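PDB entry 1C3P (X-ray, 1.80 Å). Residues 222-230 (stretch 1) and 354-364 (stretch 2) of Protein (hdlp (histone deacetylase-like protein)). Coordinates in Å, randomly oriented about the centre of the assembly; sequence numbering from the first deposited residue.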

# COMPACT_ATOMS: atom_id res chain seq x y z
N LEU A 222 -6.83 -8.61 -12.51
CA LEU A 222 -6.14 -8.39 -13.77
C LEU A 222 -5.13 -9.49 -14.11
O LEU A 222 -4.57 -10.12 -13.22
CB LEU A 222 -5.46 -7.03 -13.74
CG LEU A 222 -6.53 -5.93 -13.60
CD1 LEU A 222 -5.87 -4.58 -13.28
CD2 LEU A 222 -7.34 -5.86 -14.88
N PRO A 223 -4.90 -9.74 -15.41
CA PRO A 223 -3.99 -10.77 -15.91
C PRO A 223 -2.49 -10.55 -15.83
O PRO A 223 -2.02 -9.44 -15.61
CB PRO A 223 -4.44 -10.93 -17.37
CG PRO A 223 -4.72 -9.49 -17.73
CD PRO A 223 -5.58 -9.06 -16.53
N LYS A 224 -1.76 -11.64 -16.03
CA LYS A 224 -0.31 -11.60 -16.05
C LYS A 224 0.17 -10.76 -17.24
O LYS A 224 -0.50 -10.69 -18.29
CB LYS A 224 0.24 -13.02 -16.21
CG LYS A 224 -0.20 -14.00 -15.14
CD LYS A 224 0.36 -15.41 -15.42
CE LYS A 224 -0.16 -16.42 -14.39
NZ LYS A 224 0.38 -17.79 -14.63
N GLY A 225 1.35 -10.16 -17.10
CA GLY A 225 1.91 -9.36 -18.17
C GLY A 225 1.19 -8.05 -18.41
O GLY A 225 1.34 -7.46 -19.48
N LEU A 226 0.43 -7.58 -17.43
CA LEU A 226 -0.33 -6.33 -17.56
C LEU A 226 0.56 -5.16 -18.00
O LEU A 226 1.62 -4.95 -17.43
CB LEU A 226 -0.96 -5.97 -16.22
CG LEU A 226 -2.06 -4.92 -16.33
CD1 LEU A 226 -3.29 -5.61 -16.91
CD2 LEU A 226 -2.40 -4.33 -14.95
N ASN A 227 0.11 -4.38 -18.99
CA ASN A 227 0.90 -3.23 -19.41
C ASN A 227 0.26 -1.95 -18.92
O ASN A 227 -0.83 -1.97 -18.33
CB ASN A 227 1.11 -3.20 -20.94
CG ASN A 227 -0.19 -3.04 -21.72
OD1 ASN A 227 -1.01 -2.18 -21.42
ND2 ASN A 227 -0.35 -3.87 -22.75
N ASP A 228 0.93 -0.82 -19.15
CA ASP A 228 0.43 0.46 -18.67
C ASP A 228 -0.95 0.85 -19.14
O ASP A 228 -1.73 1.38 -18.37
CB ASP A 228 1.41 1.59 -19.04
CG ASP A 228 2.71 1.50 -18.28
OD1 ASP A 228 2.75 0.78 -17.26
OD2 ASP A 228 3.69 2.17 -18.69
N ASN A 229 -1.23 0.63 -20.42
CA ASN A 229 -2.53 0.99 -20.97
C ASN A 229 -3.63 0.17 -20.34
O ASN A 229 -4.72 0.69 -20.05
CB ASN A 229 -2.50 0.82 -22.48
CG ASN A 229 -1.66 1.87 -23.15
OD1 ASN A 229 -2.05 3.03 -23.22
ND2 ASN A 229 -0.47 1.50 -23.61
N GLU A 230 -3.35 -1.10 -20.08
CA GLU A 230 -4.35 -1.96 -19.47
C GLU A 230 -4.63 -1.55 -18.03
O GLU A 230 -5.78 -1.52 -17.60
CB GLU A 230 -3.89 -3.42 -19.53
CG GLU A 230 -3.68 -3.91 -20.96
CD GLU A 230 -3.19 -5.34 -21.01
OE1 GLU A 230 -2.29 -5.66 -20.21
OE2 GLU A 230 -3.68 -6.11 -21.85
N PRO A 354 10.77 4.78 -19.03
CA PRO A 354 9.96 5.02 -20.22
C PRO A 354 8.61 4.34 -20.07
O PRO A 354 8.46 3.41 -19.29
CB PRO A 354 10.79 4.35 -21.32
CG PRO A 354 11.39 3.18 -20.58
CD PRO A 354 11.93 3.93 -19.37
N TRP A 355 7.62 4.82 -20.81
CA TRP A 355 6.32 4.18 -20.73
C TRP A 355 6.46 2.72 -21.14
O TRP A 355 7.39 2.37 -21.87
CB TRP A 355 5.31 4.86 -21.64
CG TRP A 355 4.74 6.06 -21.01
CD1 TRP A 355 5.28 7.32 -20.97
CD2 TRP A 355 3.55 6.11 -20.22
NE1 TRP A 355 4.49 8.14 -20.20
CE2 TRP A 355 3.43 7.42 -19.73
CE3 TRP A 355 2.58 5.16 -19.89
CZ2 TRP A 355 2.36 7.81 -18.91
CZ3 TRP A 355 1.53 5.55 -19.08
CH2 TRP A 355 1.43 6.86 -18.60
N ARG A 356 5.55 1.89 -20.65
CA ARG A 356 5.54 0.46 -20.95
C ARG A 356 4.11 0.09 -21.29
O ARG A 356 3.46 -0.67 -20.58
CB ARG A 356 6.04 -0.33 -19.73
CG ARG A 356 7.49 -0.01 -19.38
CD ARG A 356 7.92 -0.49 -18.01
NE ARG A 356 9.32 -0.13 -17.77
CZ ARG A 356 9.94 -0.22 -16.60
NH1 ARG A 356 9.29 -0.67 -15.53
NH2 ARG A 356 11.21 0.13 -16.50
N GLY A 357 3.62 0.63 -22.40
CA GLY A 357 2.25 0.37 -22.79
C GLY A 357 2.07 -0.75 -23.79
O GLY A 357 2.95 -1.58 -24.00
N GLY A 358 0.89 -0.77 -24.41
CA GLY A 358 0.58 -1.79 -25.38
C GLY A 358 -0.92 -1.78 -25.62
O GLY A 358 -1.61 -0.85 -25.23
N GLU A 359 -1.43 -2.83 -26.26
CA GLU A 359 -2.86 -2.91 -26.51
C GLU A 359 -3.59 -3.38 -25.27
O GLU A 359 -3.00 -4.00 -24.39
CB GLU A 359 -3.13 -3.90 -27.64
CG GLU A 359 -2.69 -3.44 -29.01
CD GLU A 359 -2.84 -4.54 -30.05
OE1 GLU A 359 -3.92 -5.16 -30.12
OE2 GLU A 359 -1.87 -4.77 -30.80
N VAL A 360 -4.87 -3.06 -25.19
CA VAL A 360 -5.65 -3.53 -24.06
C VAL A 360 -6.32 -4.85 -24.47
O VAL A 360 -7.17 -4.88 -25.36
CB VAL A 360 -6.70 -2.50 -23.66
CG1 VAL A 360 -7.53 -3.04 -22.49
CG2 VAL A 360 -6.01 -1.17 -23.30
N ARG A 361 -5.90 -5.95 -23.83
CA ARG A 361 -6.47 -7.27 -24.12
C ARG A 361 -7.97 -7.37 -23.92
O ARG A 361 -8.54 -6.69 -23.07
CB ARG A 361 -5.81 -8.35 -23.26
CG ARG A 361 -4.46 -8.78 -23.77
CD ARG A 361 -3.79 -9.66 -22.75
NE ARG A 361 -3.17 -8.87 -21.68
CZ ARG A 361 -2.52 -9.41 -20.66
NH1 ARG A 361 -2.42 -10.74 -20.58
NH2 ARG A 361 -1.95 -8.63 -19.76
N LYS A 362 -8.59 -8.24 -24.71
CA LYS A 362 -10.04 -8.46 -24.61
C LYS A 362 -10.43 -8.87 -23.20
O LYS A 362 -11.48 -8.46 -22.70
CB LYS A 362 -10.49 -9.55 -25.61
CG LYS A 362 -10.43 -9.11 -27.07
CD LYS A 362 -9.03 -8.65 -27.44
CE LYS A 362 -8.01 -9.73 -27.15
NZ LYS A 362 -6.66 -9.19 -27.26
N GLU A 363 -9.60 -9.70 -22.56
CA GLU A 363 -9.84 -10.16 -21.18
C GLU A 363 -10.11 -9.00 -20.25
O GLU A 363 -11.03 -9.03 -19.42
CB GLU A 363 -8.61 -10.82 -20.59
CG GLU A 363 -8.14 -12.08 -21.18
CD GLU A 363 -6.85 -12.49 -20.51
OE1 GLU A 363 -6.84 -12.55 -19.26
OE2 GLU A 363 -5.87 -12.75 -21.24
N VAL A 364 -9.25 -8.00 -20.35
CA VAL A 364 -9.38 -6.83 -19.50
C VAL A 364 -10.67 -6.08 -19.80
O VAL A 364 -11.40 -5.70 -18.87
CB VAL A 364 -8.18 -5.89 -19.64
CG1 VAL A 364 -8.40 -4.67 -18.78
CG2 VAL A 364 -6.89 -6.61 -19.23

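Two loops, each leading into the first turn of a helix, pack side by side and bury 714 Å² between them, held mainly by hydrogen bonds that pair side chains with backbone. The centre is the salt bridge between Glu230 and Arg361. The CA-to-CB bond of Glu230 points sideways to the other stretch, but with chi1 m and chi2 t the end of the side chain comes nearer, and the carboxylate meets the guanidinium edge: Arg361 NE donates to Glu230 OE2 at 2.8 Å and Arg361 NH2 to Glu230 OE1 at 3.0 Å, both nearly linear. The same carboxylate also serves two backbone amides. Glu230 OE2 accepts from Arg361 N at 3.0 Å, and Glu230 OE1 accepts from Asn227 N, within its own stretch, at 3.0 Å. Each oxygen thus has two donors, and the buried acid is well satisfied.

Arg361 reaches further along the first stretch. Its NH1 and NH2 share one acceptor, donating to Lys224 O at 3.0 Å and 2.9 Å, a carbonyl inside the type II turn from Pro223 to Leu226. Gly225 occupies that turn with positive phi, a conformation that favours glycine. Pro223 CG lies over one face of the guanidinium, 3.5 Å from Arg361 NH2, so the planar group has an aliphatic cover while its edge makes the polar bonds. The Lys224 side chain leads away from the contact and contributes its carbonyl instead.

Asn227, at the N-cap of its helix, uses both ends of its amide. Asn227 OD1 accepts from Glu230 N at 2.9 Å, capping an amide of the first turn, while Asn227 ND2 donates to Glu359 O at 3.1 Å across the interface. Asn227 and Glu230 therefore bond reciprocally, each side chain accepting from the other's backbone NH. Gly358 lies against this amide, its CA 3.5 Å from Asn227 ND2; a CB there would clash with Asn227 ND2.

Next along, Asp228 and Arg356 form a two-way clasp. Asp228 N donates to Arg356 O at 2.9 Å, and Arg356 N donates to Asp228 OD2 at 2.7 Å. The buried carboxylate has further bonds elsewhere in the structure, as does the guanidinium of Arg356, whose end leads away from this contact.

Apolar packing closes the other end. Val364, pointing toward the first stretch, is buried against Pro223 (CD to Val364 CG2, 3.9 Å), Leu222 (CD2 to Val364 CG1, 4.2 Å) and Leu226 (CD1 to Val364 CG2, 4.4 Å), a compact branched side chain with no polar group to satisfy.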